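Local coordinates for glycosyltransferase-stabilizing protein Gtf2 (Streptococcus gordonii, PDB 5E9T) that partners GtfA in a heterotetramer that attaches the first GlcNAc to the serine-rich adhesin GspB, serving as the substrate-binding, stabilizing subunit, at residues 289-294 with 352-357; 311-316 with 332-337. All blocks are in the same frame, centred on the assembly; numbering follows the deposited sequence.

Contact 1 (289-294 with 352-357); sequences LILTHS and DIYLDI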
loop_
_atom_site.group_PDB
_atom_site.type_symbol
_atom_site.label_atom_id
_atom_site.label_comp_id
_atom_site.label_asym_id
_atom_site.label_seq_id
_atom_site.Cartn_x
_atom_site.Cartn_y
_atom_site.Cartn_z
ATOM N N LEU B 289 -30.781 -19.577 34.167
ATOM C CA LEU B 289 -29.627 -19.672 33.285
ATOM C C LEU B 289 -29.745 -18.600 32.219
ATOM O O LEU B 289 -30.711 -18.598 31.451
ATOM C CB LEU B 289 -29.523 -21.050 32.638
ATOM C CG LEU B 289 -28.429 -21.080 31.593
ATOM C CD1 LEU B 289 -27.067 -20.905 32.256
ATOM C CD2 LEU B 289 -28.499 -22.374 30.796
ATOM N N ILE B 290 -28.771 -17.691 32.177
ATOM C CA ILE B 290 -28.698 -16.665 31.144
ATOM C C ILE B 290 -27.331 -16.739 30.486
ATOM O O ILE B 290 -26.309 -16.886 31.167
ATOM C CB ILE B 290 -28.930 -15.243 31.696
ATOM C CG1 ILE B 290 -29.942 -15.249 32.845
ATOM C CG2 ILE B 290 -29.364 -14.311 30.569
ATOM C CD1 ILE B 290 -31.325 -15.714 32.465
ATOM N N LEU B 291 -27.312 -16.615 29.165
ATOM C CA LEU B 291 -26.079 -16.558 28.396
ATOM C C LEU B 291 -25.968 -15.174 27.777
ATOM O O LEU B 291 -26.795 -14.798 26.940
ATOM C CB LEU B 291 -26.059 -17.631 27.315
ATOM C CG LEU B 291 -25.986 -19.042 27.864
ATOM C CD1 LEU B 291 -25.778 -20.002 26.714
ATOM C CD2 LEU B 291 -24.878 -19.140 28.907
ATOM N N THR B 292 -24.951 -14.423 28.184
ATOM C CA THR B 292 -24.747 -13.066 27.705
ATOM C C THR B 292 -23.333 -12.926 27.168
ATOM O O THR B 292 -22.433 -13.675 27.552
ATOM C CB THR B 292 -24.985 -12.037 28.814
ATOM O OG1 THR B 292 -25.094 -10.731 28.236
ATOM C CG2 THR B 292 -23.831 -12.049 29.810
ATOM N N HIS B 293 -23.157 -12.018 26.213
ATOM C CA HIS B 293 -21.801 -11.645 25.830
ATOM C C HIS B 293 -21.222 -10.532 26.693
ATOM O O HIS B 293 -20.060 -10.623 27.105
ATOM C CB HIS B 293 -21.757 -11.298 24.349
ATOM C CG HIS B 293 -21.628 -12.510 23.486
ATOM N ND1 HIS B 293 -22.577 -12.876 22.556
ATOM C CD2 HIS B 293 -20.683 -13.481 23.463
ATOM C CE1 HIS B 293 -22.204 -14.002 21.974
ATOM N NE2 HIS B 293 -21.060 -14.389 22.506
ATOM N N SER B 294 -21.993 -9.493 26.992
ATOM C CA SER B 294 -21.575 -8.562 28.032
ATOM C C SER B 294 -22.755 -7.693 28.419
ATOM O O SER B 294 -23.827 -7.737 27.808
ATOM C CB SER B 294 -20.392 -7.684 27.618
ATOM O OG SER B 294 -19.741 -7.184 28.778
ATOM N N ASP B 352 -34.281 -24.654 34.990
ATOM C CA ASP B 352 -35.529 -24.886 34.276
ATOM C C ASP B 352 -36.169 -23.637 33.684
ATOM O O ASP B 352 -37.264 -23.735 33.122
ATOM C CB ASP B 352 -36.509 -25.623 35.182
ATOM C CG ASP B 352 -36.137 -27.070 35.326
ATOM O OD1 ASP B 352 -35.500 -27.593 34.384
ATOM O OD2 ASP B 352 -36.467 -27.687 36.353
ATOM N N ILE B 353 -35.549 -22.471 33.813
ATOM C CA ILE B 353 -35.996 -21.297 33.079
ATOM C C ILE B 353 -34.826 -20.781 32.259
ATOM O O ILE B 353 -33.660 -21.063 32.548
ATOM C CB ILE B 353 -36.542 -20.185 33.999
ATOM C CG1 ILE B 353 -35.464 -19.721 34.980
ATOM C CG2 ILE B 353 -37.790 -20.643 34.729
ATOM C CD1 ILE B 353 -34.727 -18.487 34.513
ATOM N N TYR B 354 -35.148 -20.020 31.217
ATOM C CA TYR B 354 -34.173 -19.150 30.573
ATOM C C TYR B 354 -34.828 -17.790 30.394
ATOM O O TYR B 354 -35.732 -17.638 29.565
ATOM C CB TYR B 354 -33.696 -19.717 29.231
ATOM C CG TYR B 354 -32.579 -18.897 28.616
ATOM C CD1 TYR B 354 -31.271 -19.350 28.624
ATOM C CD2 TYR B 354 -32.830 -17.666 28.039
ATOM C CE1 TYR B 354 -30.245 -18.591 28.075
ATOM C CE2 TYR B 354 -31.817 -16.908 27.492
ATOM C CZ TYR B 354 -30.528 -17.370 27.510
ATOM O OH TYR B 354 -29.530 -16.600 26.956
ATOM N N LEU B 355 -34.345 -16.793 31.126
ATOM C CA LEU B 355 -34.808 -15.429 30.925
ATOM C C LEU B 355 -33.992 -14.827 29.791
ATOM O O LEU B 355 -32.760 -14.796 29.868
ATOM C CB LEU B 355 -34.648 -14.613 32.208
ATOM C CG LEU B 355 -35.356 -15.105 33.467
ATOM C CD1 LEU B 355 -34.567 -14.745 34.730
ATOM C CD2 LEU B 355 -36.777 -14.549 33.533
ATOM N N ASP B 356 -34.650 -14.328 28.742
ATOM C CA ASP B 356 -33.879 -13.746 27.648
ATOM C C ASP B 356 -33.864 -12.260 27.967
ATOM O O ASP B 356 -34.704 -11.482 27.514
ATOM C CB ASP B 356 -34.520 -14.062 26.303
ATOM C CG ASP B 356 -33.551 -13.942 25.148
ATOM O OD1 ASP B 356 -32.326 -13.977 25.397
ATOM O OD2 ASP B 356 -34.013 -13.832 23.992
ATOM N N ILE B 357 -32.866 -11.890 28.763
ATOM C CA ILE B 357 -32.773 -10.566 29.363
ATOM C C ILE B 357 -31.555 -9.779 28.910
ATOM O O ILE B 357 -31.463 -8.580 29.215
ATOM C CB ILE B 357 -32.793 -10.704 30.896
ATOM C CG1 ILE B 357 -32.004 -11.964 31.252
ATOM C CG2 ILE B 357 -34.215 -10.867 31.381
ATOM C CD1 ILE B 357 -31.825 -12.210 32.719
#
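Tyr354 reaches from strand 353-356 to the backbone of strand 287-291 in the Rossmann-like C-terminal half, where outer strand 287-291 of one parallel sheet faces strand 353-356, itself paired with 376-379. Its hydroxyl accepts a hydrogen bond from Leu291 N at 3.1 Å, with an N-H...O angle of 157°, while Leu289 O sits over one face of the ring. The one clear hydrogen bond between the segments is thus to a side chain; the strand axes diverge by 40° and come no nearer than 5.6 Å. Tyr354 CG is anti to its own backbone N (chi1 -174°), which sets CG 3.4 Å from Leu289 O. Ile290 makes the apolar part of the contact. Its CD1 lies 3.5 Å from Leu355 CB and equally close to Ile357 CD1, and the two isoleucines cross at about a right angle. Further out, Tyr348 of helix 341-350 and Ala366 and Ala370 of helix 366-372 pack against Tyr354. Just before strand 353-356, Asp352 forms salt bridges with Arg280 and Arg285. Asp356 is the centre of an inverse gamma turn, and its OD1 lies at the edge of the Tyr354 ring, in its plane.

Contact 2 (311-316 with 332-337); sequences VFRIAA and NVVLYQ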
loop_
_atom_site.group_PDB
_atom_site.type_symbol
_atom_site.label_atom_id
_atom_site.label_comp_id
_atom_site.label_asym_id
_atom_site.label_seq_id
_atom_site.Cartn_x
_atom_site.Cartn_y
_atom_site.Cartn_z
ATOM N N VAL B 311 -32.342 -19.114 42.067
ATOM C CA VAL B 311 -30.922 -19.078 41.733
ATOM C C VAL B 311 -30.748 -18.445 40.361
ATOM O O VAL B 311 -31.529 -18.708 39.440
ATOM C CB VAL B 311 -30.323 -20.495 41.764
ATOM C CG1 VAL B 311 -28.829 -20.453 41.457
ATOM C CG2 VAL B 311 -30.586 -21.159 43.105
ATOM N N PHE B 312 -29.734 -17.587 40.219
ATOM C CA PHE B 312 -29.460 -16.887 38.965
ATOM C C PHE B 312 -28.056 -17.245 38.501
ATOM O O PHE B 312 -27.070 -16.869 39.145
ATOM C CB PHE B 312 -29.609 -15.370 39.118
ATOM C CG PHE B 312 -31.038 -14.898 39.187
ATOM C CD1 PHE B 312 -31.451 -13.767 38.507
ATOM C CD2 PHE B 312 -31.969 -15.579 39.931
ATOM C CE1 PHE B 312 -32.773 -13.342 38.579
ATOM C CE2 PHE B 312 -33.278 -15.156 40.000
ATOM C CZ PHE B 312 -33.678 -14.040 39.324
ATOM N N ARG B 313 -27.964 -17.961 37.383
ATOM C CA ARG B 313 -26.683 -18.322 36.794
ATOM C C ARG B 313 -26.531 -17.612 35.460
ATOM O O ARG B 313 -27.356 -17.793 34.558
ATOM C CB ARG B 313 -26.552 -19.832 36.624
ATOM C CG ARG B 313 -27.021 -20.595 37.832
ATOM C CD ARG B 313 -26.193 -21.831 38.063
ATOM N NE ARG B 313 -26.517 -22.419 39.351
ATOM C CZ ARG B 313 -27.363 -23.426 39.509
ATOM N NH1 ARG B 313 -27.963 -23.958 38.453
ATOM N NH2 ARG B 313 -27.608 -23.901 40.720
ATOM N N ILE B 314 -25.486 -16.803 35.343
ATOM C CA ILE B 314 -25.191 -16.068 34.125
ATOM C C ILE B 314 -23.806 -16.469 33.654
ATOM O O ILE B 314 -22.864 -16.553 34.451
ATOM C CB ILE B 314 -25.285 -14.549 34.347
ATOM C CG1 ILE B 314 -26.675 -14.213 34.855
ATOM C CG2 ILE B 314 -24.935 -13.779 33.082
ATOM C CD1 ILE B 314 -27.076 -12.831 34.586
ATOM N N ALA B 315 -23.684 -16.719 32.357
ATOM C CA ALA B 315 -22.451 -17.239 31.807
ATOM C C ALA B 315 -22.075 -16.495 30.538
ATOM O O ALA B 315 -22.907 -15.873 29.869
ATOM C CB ALA B 315 -22.548 -18.744 31.531
ATOM N N ALA B 316 -20.783 -16.550 30.251
ATOM C CA ALA B 316 -20.195 -16.087 29.008
ATOM C C ALA B 316 -18.884 -16.831 28.862
ATOM O O ALA B 316 -18.324 -17.319 29.849
ATOM C CB ALA B 316 -19.960 -14.572 29.014
ATOM N N ASN B 332 -27.439 -14.626 46.102
ATOM C CA ASN B 332 -28.566 -15.064 45.297
ATOM C C ASN B 332 -28.157 -15.375 43.865
ATOM O O ASN B 332 -28.886 -16.078 43.159
ATOM C CB ASN B 332 -29.636 -13.965 45.374
ATOM C CG ASN B 332 -30.796 -14.158 44.419
ATOM O OD1 ASN B 332 -31.520 -13.206 44.142
ATOM N ND2 ASN B 332 -30.995 -15.372 43.926
ATOM N N VAL B 333 -27.007 -14.886 43.436
ATOM C CA VAL B 333 -26.545 -15.026 42.064
ATOM C C VAL B 333 -25.329 -15.947 42.044
ATOM O O VAL B 333 -24.519 -15.953 42.977
ATOM C CB VAL B 333 -26.234 -13.635 41.468
ATOM C CG1 VAL B 333 -25.312 -13.737 40.286
ATOM C CG2 VAL B 333 -27.540 -12.925 41.088
ATOM N N VAL B 334 -25.229 -16.766 40.995
ATOM C CA VAL B 334 -24.027 -17.534 40.674
ATOM C C VAL B 334 -23.602 -17.173 39.253
ATOM O O VAL B 334 -24.420 -17.229 38.327
ATOM C CB VAL B 334 -24.252 -19.055 40.786
ATOM C CG1 VAL B 334 -22.912 -19.805 40.794
ATOM C CG2 VAL B 334 -25.088 -19.407 42.005
ATOM N N LEU B 335 -22.326 -16.827 39.071
ATOM C CA LEU B 335 -21.824 -16.352 37.783
ATOM C C LEU B 335 -20.683 -17.213 37.258
ATOM O O LEU B 335 -19.743 -17.539 37.991
ATOM C CB LEU B 335 -21.379 -14.886 37.866
ATOM C CG LEU B 335 -22.530 -13.958 38.219
ATOM C CD1 LEU B 335 -22.132 -12.488 38.117
ATOM C CD2 LEU B 335 -23.720 -14.273 37.317
ATOM N N TYR B 336 -20.770 -17.553 35.972
ATOM C CA TYR B 336 -19.805 -18.404 35.290
ATOM C C TYR B 336 -19.146 -17.583 34.189
ATOM O O TYR B 336 -19.824 -17.133 33.264
ATOM C CB TYR B 336 -20.496 -19.640 34.706
ATOM C CG TYR B 336 -21.101 -20.577 35.737
ATOM C CD1 TYR B 336 -22.241 -20.224 36.454
ATOM C CD2 TYR B 336 -20.544 -21.827 35.971
ATOM C CE1 TYR B 336 -22.792 -21.082 37.392
ATOM C CE2 TYR B 336 -21.091 -22.692 36.899
ATOM C CZ TYR B 336 -22.212 -22.316 37.610
ATOM O OH TYR B 336 -22.750 -23.187 38.533
ATOM N N GLN B 337 -17.837 -17.373 34.290
ATOM C CA GLN B 337 -17.132 -16.557 33.311
ATOM C C GLN B 337 -16.066 -17.381 32.601
ATOM O O GLN B 337 -15.484 -18.305 33.177
ATOM C CB GLN B 337 -16.510 -15.318 33.957
ATOM C CG GLN B 337 -15.216 -15.547 34.692
ATOM C CD GLN B 337 -14.757 -14.302 35.416
ATOM O OE1 GLN B 337 -15.540 -13.378 35.644
ATOM N NE2 GLN B 337 -13.480 -14.264 35.775
#
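Tyr336 lies beside Arg313, the two side chains pointing the same way, with ring atom CE1 3.5 Å from the Arg313 CD methylene. The aliphatic part of the arginine does the touching; its guanidinium plane stands 84° from the ring, so the two flat groups do not stack. The bend at chi2 (-145°) sets Arg313 CD beside the ring, and the far end has partners outside the pair: a weak hydrogen bond from NH1 to Glu350 O and a long, weak ion pair with Asp287. On the same face Val334 CG2 meets Val311 CG1 at 3.9 Å, and Asn447 of the neighbouring Gtf1 chain packs on both Val334 and Tyr336. The opposite face is apolar: Leu335 runs alongside Ile314, its CD2 reaching Ile314 CB, and Phe312 CB touches Val333 CG2. Leu300 and Val304 of helix 300-306 pack on this side. Between the faces runs a parallel ladder. Val334 N donates to Phe312 O, Ile314 N to Val334 O (3.2 Å), and Tyr336 N to Ile314 O (2.8 Å, nearly straight at 177°), before Ala316 N closes on Tyr336 O. The parallel pair is linked through helix 322-325 as a beta-alpha-beta unit, the building element of Rossmann-like folds.

How the contacts relate
Strand 287-291 is the common member. Contact 1 sets it against strand 353-356, and on its other side it pairs with strand 311-315 of contact 2. Ile290 makes that join with both of its backbone polar atoms: its N lies 2.8 Å from Arg313 O and its O 2.9 Å from Ala315 N, both probable hydrogen bonds. Leu291 CD2 also packs on Ala315 CB at 3.5 Å. The contact centres are 9 Å apart, and the chain completes contact 2 between the two halves of contact 1. The strands lie in the order 333-336, 311-315, 287-291, 353-356, with backbone pairing between neighbours up to 287-291 and a side-chain-mediated step to 353-356, from the Gtf1-facing edge at contact 2 to buried contact 1.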